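Local coordinates for protein Glp_546_48378_50642 (Giardia intestinalis, PDB 2QVW) that cleaves double-stranded RNA into short interfering RNAs that direct the destruction of matching RNAs in the RNA interference pathway, at residues A[66-70]-A[113-117]; A[378-383]-A[403-409]; A[650-655]-A[725-730]. The contacts are given in a common frame with arbitrary orientation. Residue numbers count along the deposited sequence, not the author numbering.

Contact 1: A[66-70]-A[113-117]; sequences VAVYQ and AFLPL
Residues 66-70 are one turn of a helix. Residues 113-117 are an extended piece of an edge strand. The segment axes approach to 8.5 Å and cross at 84°, so the helix lies almost square across the strand. The nearest CA pairs are Q70 to A113 at 6.9 Å and Y69 to L115 at 7.8 Å. The helix turn is closed by Q70 N bonding to V66 O at 3.1 Å. V66 and Y69, both chi1 t, point toward the strand.

A113 comes first. Its CB meets V66 CG1 at 3.6 Å. At F114 the backbone O lies 3.4 Å from Y69 CD2, near the plane of the tyrosine ring at its edge. The CA-CB bond of F114 goes sideways, and its m rotamer carries the ring away from the helix. L115 starts away from the helix, but its mt rotamer brings CD2 back to 4.1 Å from V66 CG1 and 4.3 Å from Y69 CD2. P116 covers one face of the Y69 ring. Its CD is 3.9 Å from the ring centroid in a CH-pi contact.

This is helix-on-sheet packing in the N-terminal platform domain of Dicer. Strand 112-117 pairs antiparallel with strand 18-25, with backbone hydrogen bonds between A113 and L24, L115 and L22, and L117 and H20. Helix 127-137 touches Y69 and L115 through L129. Helix 267-284 meets F114 through L267 and I270.

Contact 2: A[378-383]-A[403-409]; sequences LNYLVQ and TWADMYE
Two helices of the first ribonuclease III domain cross here, next to its manganese site. Residues 378-383 are helical. Residues 404-409 are the first turns of a second helix, and T403 precedes it with extended angles (-142/148). The segment axes approach to 7.6 Å and cross at 81°. The backbones are closest where N379 CA and A405 CA lie 4.2 Å apart. V382 CA and Y408 CA follow at 6.3 Å.

L378, L381 and V382 point toward the second helix, and Y408 points back. Y408 has chi1 t and chi2 near 90°. This turns one ring face to L378, which is mt. L378 CD2 sits 3.9 Å from the Y408 ring centroid, a CH-pi contact over the face. L381, also mt, brings CD1 to 3.5 Å from Y408 CE1. V382, chi1 t, places CG2 3.8 Å from Y408 CB and CG1 4.1 Å from W404 CB. The small A405 fits the close crossing, with its CB 3.9 Å from L378 CB. The Y408 hydroxyl is hydrogen-bonded outside the pair, to T432.

W404, chi1 m, points toward helix 375-384 and presents its ring edge to N379, chi1 t, whose OD1 is 3.2 Å from W404 CD1.

D406 points away from helix 375-384. D406 and E409, with E338, probably form the Mn(2+) site of this domain, and a manganese ion lies about 3 Å from the E409 side chain. E409 is mt, and its CG rests 3.9 Å from L378 CD1. Within its own segment, D406 OD1 accepts a weak hydrogen bond from T403 N at 3.2 Å.

Contact 3: A[650-655]-A[725-730]; sequences LELLGD and EAILAA. With MN (manganese (II) ion), chain G; MN (manganese (II) ion), chain E.
Both segments are helical, and their axes pass 6.8 Å apart at 81°. E651 CA and A726 CA are 4.1 Å apart; G654 CA and A729 CA are 4.4 Å apart. Small residues make this possible. G654 is the hollow of the first helix. E725 O fills it, 3.3 Å from G654 CA in a CA-H...O contact, and an ideal CB would clash with that oxygen. A729 is a low bump beside it. Its CB lies 3.8 Å from G654 N and fits against L650 O at 3.2 Å, L650 CD2 at 4.0 Å and L653 CD2 at 4.1 Å. L650, mt, lays its CB 4.2 Å from A726 CB. L728 CD2 fills the space by G654 O at 3.7 Å.

Residues 650-655, LELLGD, belong to the ribonuclease III signature motif, here in the second such domain. The crossing brings acidic side chains together. E725, mt, reaches along the first helix. Its OE1 binds the chain E manganese at 2.5 Å, a site shared with E651 and D722; E651 OE2 lies 2.8 Å from that ion. E725 OE2 lies 2.7 Å from D655 OD2. D655 OD1 binds the chain G manganese at 2.6 Å, with E686.

From the N terminus the three contacts follow in series; none nests in or crosses another. Contact 1 closes a 42-residue excursion and joins helix 60-77 to the edge strand of the N-terminal sheet. It lies about 47 Å from contact 2 and 59 Å from contact 3, centre to centre, on the other side of the chain's centre. Contact 2 closes a short span of 19 residues in the first ribonuclease III domain. Contact 3 closes 69 mostly helical residues in the second. Helix 330-356 packs against both regions: L345 touches L378, while F347, T350 and L354 meet L652 and L653, consistent with the paired ribonuclease domains of Dicer.

Contact 1: A[66-70]-A[113-117]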
loop_
_atom_site.group_PDB
_atom_site.type_symbol
_atom_site.label_atom_id
_atom_site.label_comp_id
_atom_site.label_asym_id
_atom_site.label_seq_id
_atom_site.Cartn_x
_atom_site.Cartn_y
_atom_site.Cartn_z
ATOM N N VAL A 66 2.989 24.446 -25.399
ATOM C CA VAL A 66 2.071 23.599 -24.645
ATOM C C VAL A 66 0.915 24.476 -24.195
ATOM O O VAL A 66 -0.244 24.065 -24.226
ATOM C CB VAL A 66 2.720 23.020 -23.380
ATOM C CG1 VAL A 66 1.771 22.051 -22.703
ATOM C CG2 VAL A 66 4.017 22.335 -23.726
ATOM N N ALA A 67 1.249 25.691 -23.770
ATOM C CA ALA A 67 0.250 26.639 -23.310
ATOM C C ALA A 67 -0.876 26.734 -24.324
ATOM O O ALA A 67 -2.060 26.680 -23.980
ATOM C CB ALA A 67 0.887 27.999 -23.121
ATOM N N VAL A 68 -0.498 26.863 -25.589
ATOM C CA VAL A 68 -1.490 26.986 -26.649
ATOM C C VAL A 68 -2.503 25.841 -26.643
ATOM O O VAL A 68 -3.697 26.058 -26.387
ATOM C CB VAL A 68 -0.824 27.068 -28.037
ATOM C CG1 VAL A 68 -1.859 27.469 -29.089
ATOM C CG2 VAL A 68 0.326 28.063 -27.994
ATOM N N TYR A 69 -2.029 24.626 -26.906
ATOM C CA TYR A 69 -2.918 23.476 -26.935
ATOM C C TYR A 69 -3.853 23.476 -25.738
ATOM O O TYR A 69 -5.038 23.161 -25.858
ATOM C CB TYR A 69 -2.128 22.182 -26.927
ATOM C CG TYR A 69 -3.000 20.964 -27.110
ATOM C CD1 TYR A 69 -3.548 20.657 -28.350
ATOM C CD2 TYR A 69 -3.300 20.130 -26.036
ATOM C CE1 TYR A 69 -4.372 19.551 -28.516
ATOM C CE2 TYR A 69 -4.126 19.020 -26.193
ATOM C CZ TYR A 69 -4.656 18.737 -27.431
ATOM O OH TYR A 69 -5.464 17.632 -27.579
ATOM N N GLN A 70 -3.318 23.839 -24.581
ATOM C CA GLN A 70 -4.118 23.867 -23.368
ATOM C C GLN A 70 -5.355 24.740 -23.527
ATOM O O GLN A 70 -6.475 24.265 -23.314
ATOM C CB GLN A 70 -3.279 24.367 -22.198
ATOM C CG GLN A 70 -3.230 23.392 -21.039
ATOM C CD GLN A 70 -2.547 22.091 -21.398
ATOM O OE1 GLN A 70 -1.359 22.067 -21.691
ATOM N NE2 GLN A 70 -3.294 21.005 -21.379
ATOM N N ALA A 113 -0.339 19.525 -17.572
ATOM C CA ALA A 113 -0.627 19.828 -18.979
ATOM C C ALA A 113 -0.833 18.521 -19.757
ATOM O O ALA A 113 0.043 17.661 -19.783
ATOM C CB ALA A 113 0.517 20.622 -19.591
ATOM N N PHE A 114 -1.988 18.378 -20.396
ATOM C CA PHE A 114 -2.304 17.171 -21.153
ATOM C C PHE A 114 -2.018 17.312 -22.645
ATOM O O PHE A 114 -2.381 18.309 -23.273
ATOM C CB PHE A 114 -3.770 16.807 -20.949
ATOM C CG PHE A 114 -4.140 16.598 -19.518
ATOM C CD1 PHE A 114 -3.661 15.506 -18.817
ATOM C CD2 PHE A 114 -4.953 17.503 -18.858
ATOM C CE1 PHE A 114 -3.990 15.317 -17.470
ATOM C CE2 PHE A 114 -5.287 17.320 -17.508
ATOM C CZ PHE A 114 -4.804 16.228 -16.819
ATOM N N LEU A 115 -1.356 16.303 -23.206
ATOM C CA LEU A 115 -1.025 16.284 -24.624
ATOM C C LEU A 115 -1.645 15.070 -25.275
ATOM O O LEU A 115 -1.834 14.031 -24.641
ATOM C CB LEU A 115 0.483 16.235 -24.834
ATOM C CG LEU A 115 1.262 17.443 -24.339
ATOM C CD1 LEU A 115 2.678 17.370 -24.882
ATOM C CD2 LEU A 115 0.574 18.725 -24.814
ATOM N N PRO A 116 -1.966 15.180 -26.563
ATOM C CA PRO A 116 -2.574 14.067 -27.290
ATOM C C PRO A 116 -1.544 13.014 -27.658
ATOM O O PRO A 116 -0.395 13.336 -27.968
ATOM C CB PRO A 116 -3.142 14.728 -28.539
ATOM C CG PRO A 116 -3.237 16.157 -28.179
ATOM C CD PRO A 116 -2.008 16.400 -27.372
ATOM N N LEU A 117 -1.962 11.753 -27.627
ATOM C CA LEU A 117 -1.077 10.652 -27.977
ATOM C C LEU A 117 -1.838 9.656 -28.830
ATOM O O LEU A 117 -2.999 9.367 -28.559
ATOM C CB LEU A 117 -0.543 9.962 -26.715
ATOM C CG LEU A 117 0.359 10.782 -25.774
ATOM C CD1 LEU A 117 0.940 9.865 -24.706
ATOM C CD2 LEU A 117 1.486 11.441 -26.556
#

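Contact 2: A[378-383]-A[403-409]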
loop_
_atom_site.group_PDB
_atom_site.type_symbol
_atom_site.label_atom_id
_atom_site.label_comp_id
_atom_site.label_asym_id
_atom_site.label_seq_id
_atom_site.Cartn_x
_atom_site.Cartn_y
_atom_site.Cartn_z
ATOM N N LEU A 378 -4.926 -5.147 20.665
ATOM C CA LEU A 378 -4.706 -4.315 19.491
ATOM C C LEU A 378 -5.750 -3.233 19.367
ATOM O O LEU A 378 -5.454 -2.126 18.928
ATOM C CB LEU A 378 -4.705 -5.158 18.223
ATOM C CG LEU A 378 -3.597 -6.204 18.052
ATOM C CD1 LEU A 378 -3.634 -6.703 16.609
ATOM C CD2 LEU A 378 -2.228 -5.616 18.361
ATOM N N ASN A 379 -6.978 -3.553 19.748
ATOM C CA ASN A 379 -8.070 -2.590 19.689
ATOM C C ASN A 379 -7.740 -1.414 20.602
ATOM O O ASN A 379 -8.336 -0.355 20.507
ATOM C CB ASN A 379 -9.369 -3.261 20.146
ATOM C CG ASN A 379 -10.611 -2.476 19.749
ATOM O OD1 ASN A 379 -10.779 -1.326 20.147
ATOM N ND2 ASN A 379 -11.490 -3.100 18.957
ATOM N N TYR A 380 -6.770 -1.615 21.485
ATOM C CA TYR A 380 -6.348 -0.584 22.419
ATOM C C TYR A 380 -5.229 0.270 21.844
ATOM O O TYR A 380 -5.152 1.467 22.101
ATOM C CB TYR A 380 -5.862 -1.225 23.722
ATOM C CG TYR A 380 -5.165 -0.236 24.619
ATOM C CD1 TYR A 380 -5.889 0.742 25.294
ATOM C CD2 TYR A 380 -3.774 -0.216 24.718
ATOM C CE1 TYR A 380 -5.253 1.721 26.039
ATOM C CE2 TYR A 380 -3.125 0.759 25.460
ATOM C CZ TYR A 380 -3.874 1.731 26.117
ATOM O OH TYR A 380 -3.253 2.738 26.825
ATOM N N LEU A 381 -4.342 -0.371 21.091
ATOM C CA LEU A 381 -3.207 0.308 20.470
ATOM C C LEU A 381 -3.731 1.200 19.362
ATOM O O LEU A 381 -3.160 2.242 19.062
ATOM C CB LEU A 381 -2.229 -0.713 19.875
ATOM C CG LEU A 381 -1.764 -1.857 20.780
ATOM C CD1 LEU A 381 -0.848 -2.754 19.983
ATOM C CD2 LEU A 381 -1.056 -1.316 22.022
ATOM N N VAL A 382 -4.830 0.766 18.757
ATOM C CA VAL A 382 -5.466 1.505 17.679
ATOM C C VAL A 382 -6.153 2.750 18.239
ATOM O O VAL A 382 -6.140 3.817 17.614
ATOM C CB VAL A 382 -6.507 0.630 16.951
ATOM C CG1 VAL A 382 -7.163 1.431 15.828
ATOM C CG2 VAL A 382 -5.833 -0.632 16.406
ATOM N N GLN A 383 -6.766 2.603 19.411
ATOM C CA GLN A 383 -7.425 3.723 20.071
ATOM C C GLN A 383 -6.345 4.744 20.390
ATOM O O GLN A 383 -6.507 5.929 20.139
ATOM C CB GLN A 383 -8.067 3.270 21.376
ATOM C CG GLN A 383 -9.266 2.373 21.213
ATOM C CD GLN A 383 -10.487 3.116 20.680
ATOM O OE1 GLN A 383 -10.842 4.188 21.190
ATOM N NE2 GLN A 383 -11.147 2.546 19.661
ATOM N N THR A 403 -13.662 -4.502 12.602
ATOM C CA THR A 403 -13.037 -4.270 13.901
ATOM C C THR A 403 -11.887 -3.280 13.851
ATOM O O THR A 403 -11.172 -3.202 12.867
ATOM C CB THR A 403 -12.489 -5.598 14.448
ATOM O OG1 THR A 403 -13.585 -6.438 14.833
ATOM C CG2 THR A 403 -11.552 -5.360 15.624
ATOM N N TRP A 404 -11.699 -2.532 14.926
ATOM C CA TRP A 404 -10.604 -1.583 14.962
ATOM C C TRP A 404 -9.342 -2.390 14.827
ATOM O O TRP A 404 -8.519 -2.163 13.937
ATOM C CB TRP A 404 -10.526 -0.860 16.306
ATOM C CG TRP A 404 -11.618 0.113 16.610
ATOM C CD1 TRP A 404 -12.034 0.496 17.850
ATOM C CD2 TRP A 404 -12.423 0.839 15.677
ATOM N NE1 TRP A 404 -13.040 1.417 17.751
ATOM C CE2 TRP A 404 -13.292 1.656 16.428
ATOM C CE3 TRP A 404 -12.475 0.903 14.280
ATOM C CZ2 TRP A 404 -14.235 2.503 15.821
ATOM C CZ3 TRP A 404 -13.408 1.752 13.676
ATOM C CH2 TRP A 404 -14.263 2.546 14.448
ATOM N N ALA A 405 -9.212 -3.360 15.723
ATOM C CA ALA A 405 -8.010 -4.170 15.763
ATOM C C ALA A 405 -7.475 -4.517 14.389
ATOM O O ALA A 405 -6.264 -4.536 14.184
ATOM C CB ALA A 405 -8.247 -5.423 16.559
ATOM N N ASP A 406 -8.382 -4.782 13.451
ATOM C CA ASP A 406 -8.019 -5.142 12.086
ATOM C C ASP A 406 -7.089 -4.106 11.492
ATOM O O ASP A 406 -6.141 -4.438 10.773
ATOM C CB ASP A 406 -9.262 -5.226 11.202
ATOM C CG ASP A 406 -10.333 -6.112 11.776
ATOM O OD1 ASP A 406 -11.389 -6.235 11.116
ATOM O OD2 ASP A 406 -10.119 -6.676 12.877
ATOM N N MET A 407 -7.379 -2.843 11.785
ATOM C CA MET A 407 -6.578 -1.752 11.264
ATOM C C MET A 407 -5.107 -1.909 11.635
ATOM O O MET A 407 -4.221 -1.627 10.826
ATOM C CB MET A 407 -7.112 -0.409 11.771
ATOM C CG MET A 407 -8.417 0.046 11.107
ATOM S SD MET A 407 -8.852 1.781 11.450
ATOM C CE MET A 407 -10.383 1.566 12.267
ATOM N N TYR A 408 -4.840 -2.373 12.849
ATOM C CA TYR A 408 -3.463 -2.551 13.293
ATOM C C TYR A 408 -2.718 -3.510 12.379
ATOM O O TYR A 408 -1.646 -3.194 11.890
ATOM C CB TYR A 408 -3.433 -3.092 14.714
ATOM C CG TYR A 408 -2.059 -3.045 15.340
ATOM C CD1 TYR A 408 -1.635 -1.920 16.043
ATOM C CD2 TYR A 408 -1.183 -4.129 15.232
ATOM C CE1 TYR A 408 -0.372 -1.873 16.629
ATOM C CE2 TYR A 408 0.078 -4.096 15.808
ATOM C CZ TYR A 408 0.479 -2.966 16.508
ATOM O OH TYR A 408 1.724 -2.925 17.090
ATOM N N GLU A 409 -3.302 -4.684 12.154
ATOM C CA GLU A 409 -2.707 -5.710 11.308
ATOM C C GLU A 409 -2.577 -5.226 9.867
ATOM O O GLU A 409 -1.645 -5.597 9.155
ATOM C CB GLU A 409 -3.569 -6.970 11.354
ATOM C CG GLU A 409 -3.878 -7.460 12.757
ATOM C CD GLU A 409 -4.961 -8.527 12.780
ATOM O OE1 GLU A 409 -6.044 -8.298 12.198
ATOM O OE2 GLU A 409 -4.735 -9.595 13.388
#

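Contact 3: A[650-655]-A[725-730]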
loop_
_atom_site.group_PDB
_atom_site.type_symbol
_atom_site.label_atom_id
_atom_site.label_comp_id
_atom_site.label_asym_id
_atom_site.label_seq_id
_atom_site.Cartn_x
_atom_site.Cartn_y
_atom_site.Cartn_z
ATOM N N LEU A 650 12.089 -24.503 18.269
ATOM C CA LEU A 650 12.395 -24.339 16.860
ATOM C C LEU A 650 11.094 -24.475 16.086
ATOM O O LEU A 650 10.771 -23.654 15.226
ATOM C CB LEU A 650 13.369 -25.417 16.399
ATOM C CG LEU A 650 14.848 -25.226 16.722
ATOM C CD1 LEU A 650 15.574 -26.517 16.469
ATOM C CD2 LEU A 650 15.435 -24.117 15.871
ATOM N N GLU A 651 10.344 -25.521 16.402
ATOM C CA GLU A 651 9.074 -25.778 15.738
ATOM C C GLU A 651 8.173 -24.557 15.859
ATOM O O GLU A 651 7.593 -24.090 14.868
ATOM C CB GLU A 651 8.387 -26.967 16.390
ATOM C CG GLU A 651 7.137 -27.402 15.681
ATOM C CD GLU A 651 6.095 -27.932 16.634
ATOM O OE1 GLU A 651 6.470 -28.402 17.730
ATOM O OE2 GLU A 651 4.897 -27.881 16.277
ATOM N N LEU A 652 8.056 -24.054 17.088
ATOM C CA LEU A 652 7.231 -22.891 17.368
ATOM C C LEU A 652 7.565 -21.780 16.404
ATOM O O LEU A 652 6.682 -21.167 15.807
ATOM C CB LEU A 652 7.474 -22.393 18.782
ATOM C CG LEU A 652 6.707 -21.120 19.123
ATOM C CD1 LEU A 652 5.225 -21.400 19.121
ATOM C CD2 LEU A 652 7.135 -20.618 20.480
ATOM N N LEU A 653 8.854 -21.526 16.251
ATOM C CA LEU A 653 9.307 -20.477 15.353
ATOM C C LEU A 653 9.012 -20.815 13.892
ATOM O O LEU A 653 8.546 -19.973 13.127
ATOM C CB LEU A 653 10.806 -20.258 15.524
ATOM C CG LEU A 653 11.364 -18.995 14.876
ATOM C CD1 LEU A 653 10.977 -17.784 15.703
ATOM C CD2 LEU A 653 12.854 -19.098 14.792
ATOM N N GLY A 654 9.299 -22.049 13.505
ATOM C CA GLY A 654 9.055 -22.438 12.137
ATOM C C GLY A 654 7.599 -22.247 11.777
ATOM O O GLY A 654 7.269 -21.683 10.737
ATOM N N ASP A 655 6.718 -22.717 12.649
ATOM C CA ASP A 655 5.304 -22.602 12.384
ATOM C C ASP A 655 4.985 -21.162 12.001
ATOM O O ASP A 655 4.415 -20.896 10.939
ATOM C CB ASP A 655 4.511 -23.013 13.617
ATOM C CG ASP A 655 3.087 -23.425 13.282
ATOM O OD1 ASP A 655 2.370 -22.619 12.649
ATOM O OD2 ASP A 655 2.684 -24.556 13.648
ATOM N N GLU A 725 8.956 -28.143 10.441
ATOM C CA GLU A 725 8.885 -26.767 10.923
ATOM C C GLU A 725 10.143 -26.462 11.712
ATOM O O GLU A 725 10.641 -25.331 11.699
ATOM C CB GLU A 725 7.681 -26.567 11.841
ATOM C CG GLU A 725 6.335 -26.904 11.243
ATOM C CD GLU A 725 5.224 -26.721 12.256
ATOM O OE1 GLU A 725 5.335 -27.256 13.382
ATOM O OE2 GLU A 725 4.231 -26.042 11.938
ATOM N N ALA A 726 10.638 -27.473 12.422
ATOM C CA ALA A 726 11.852 -27.333 13.207
ATOM C C ALA A 726 12.984 -27.018 12.240
ATOM O O ALA A 726 13.804 -26.131 12.483
ATOM C CB ALA A 726 12.137 -28.626 13.946
ATOM N N ILE A 727 13.021 -27.752 11.134
ATOM C CA ILE A 727 14.045 -27.536 10.127
ATOM C C ILE A 727 13.938 -26.095 9.647
ATOM O O ILE A 727 14.852 -25.294 9.834
ATOM C CB ILE A 727 13.852 -28.481 8.918
ATOM C CG1 ILE A 727 13.806 -29.940 9.383
ATOM C CG2 ILE A 727 14.974 -28.283 7.912
ATOM C CD1 ILE A 727 15.019 -30.393 10.156
ATOM N N LEU A 728 12.802 -25.777 9.037
ATOM C CA LEU A 728 12.549 -24.441 8.523
ATOM C C LEU A 728 13.118 -23.377 9.427
ATOM O O LEU A 728 13.738 -22.440 8.952
ATOM C CB LEU A 728 11.049 -24.195 8.346
ATOM C CG LEU A 728 10.644 -22.769 7.924
ATOM C CD1 LEU A 728 11.387 -22.323 6.661
ATOM C CD2 LEU A 728 9.139 -22.746 7.693
ATOM N N ALA A 729 12.900 -23.508 10.726
ATOM C CA ALA A 729 13.434 -22.535 11.662
ATOM C C ALA A 729 14.962 -22.561 11.596
ATOM O O ALA A 729 15.616 -21.515 11.544
ATOM C CB ALA A 729 12.957 -22.851 13.061
ATOM N N ALA A 730 15.524 -23.767 11.576
ATOM C CA ALA A 730 16.974 -23.942 11.503
ATOM C C ALA A 730 17.595 -23.192 10.320
ATOM O O ALA A 730 18.705 -22.671 10.411
ATOM C CB ALA A 730 17.308 -25.419 11.412
HETATM MN MN MN G . 2.045 -23.403 10.208
HETATM MN MN MN E . 3.387 -28.750 14.048
#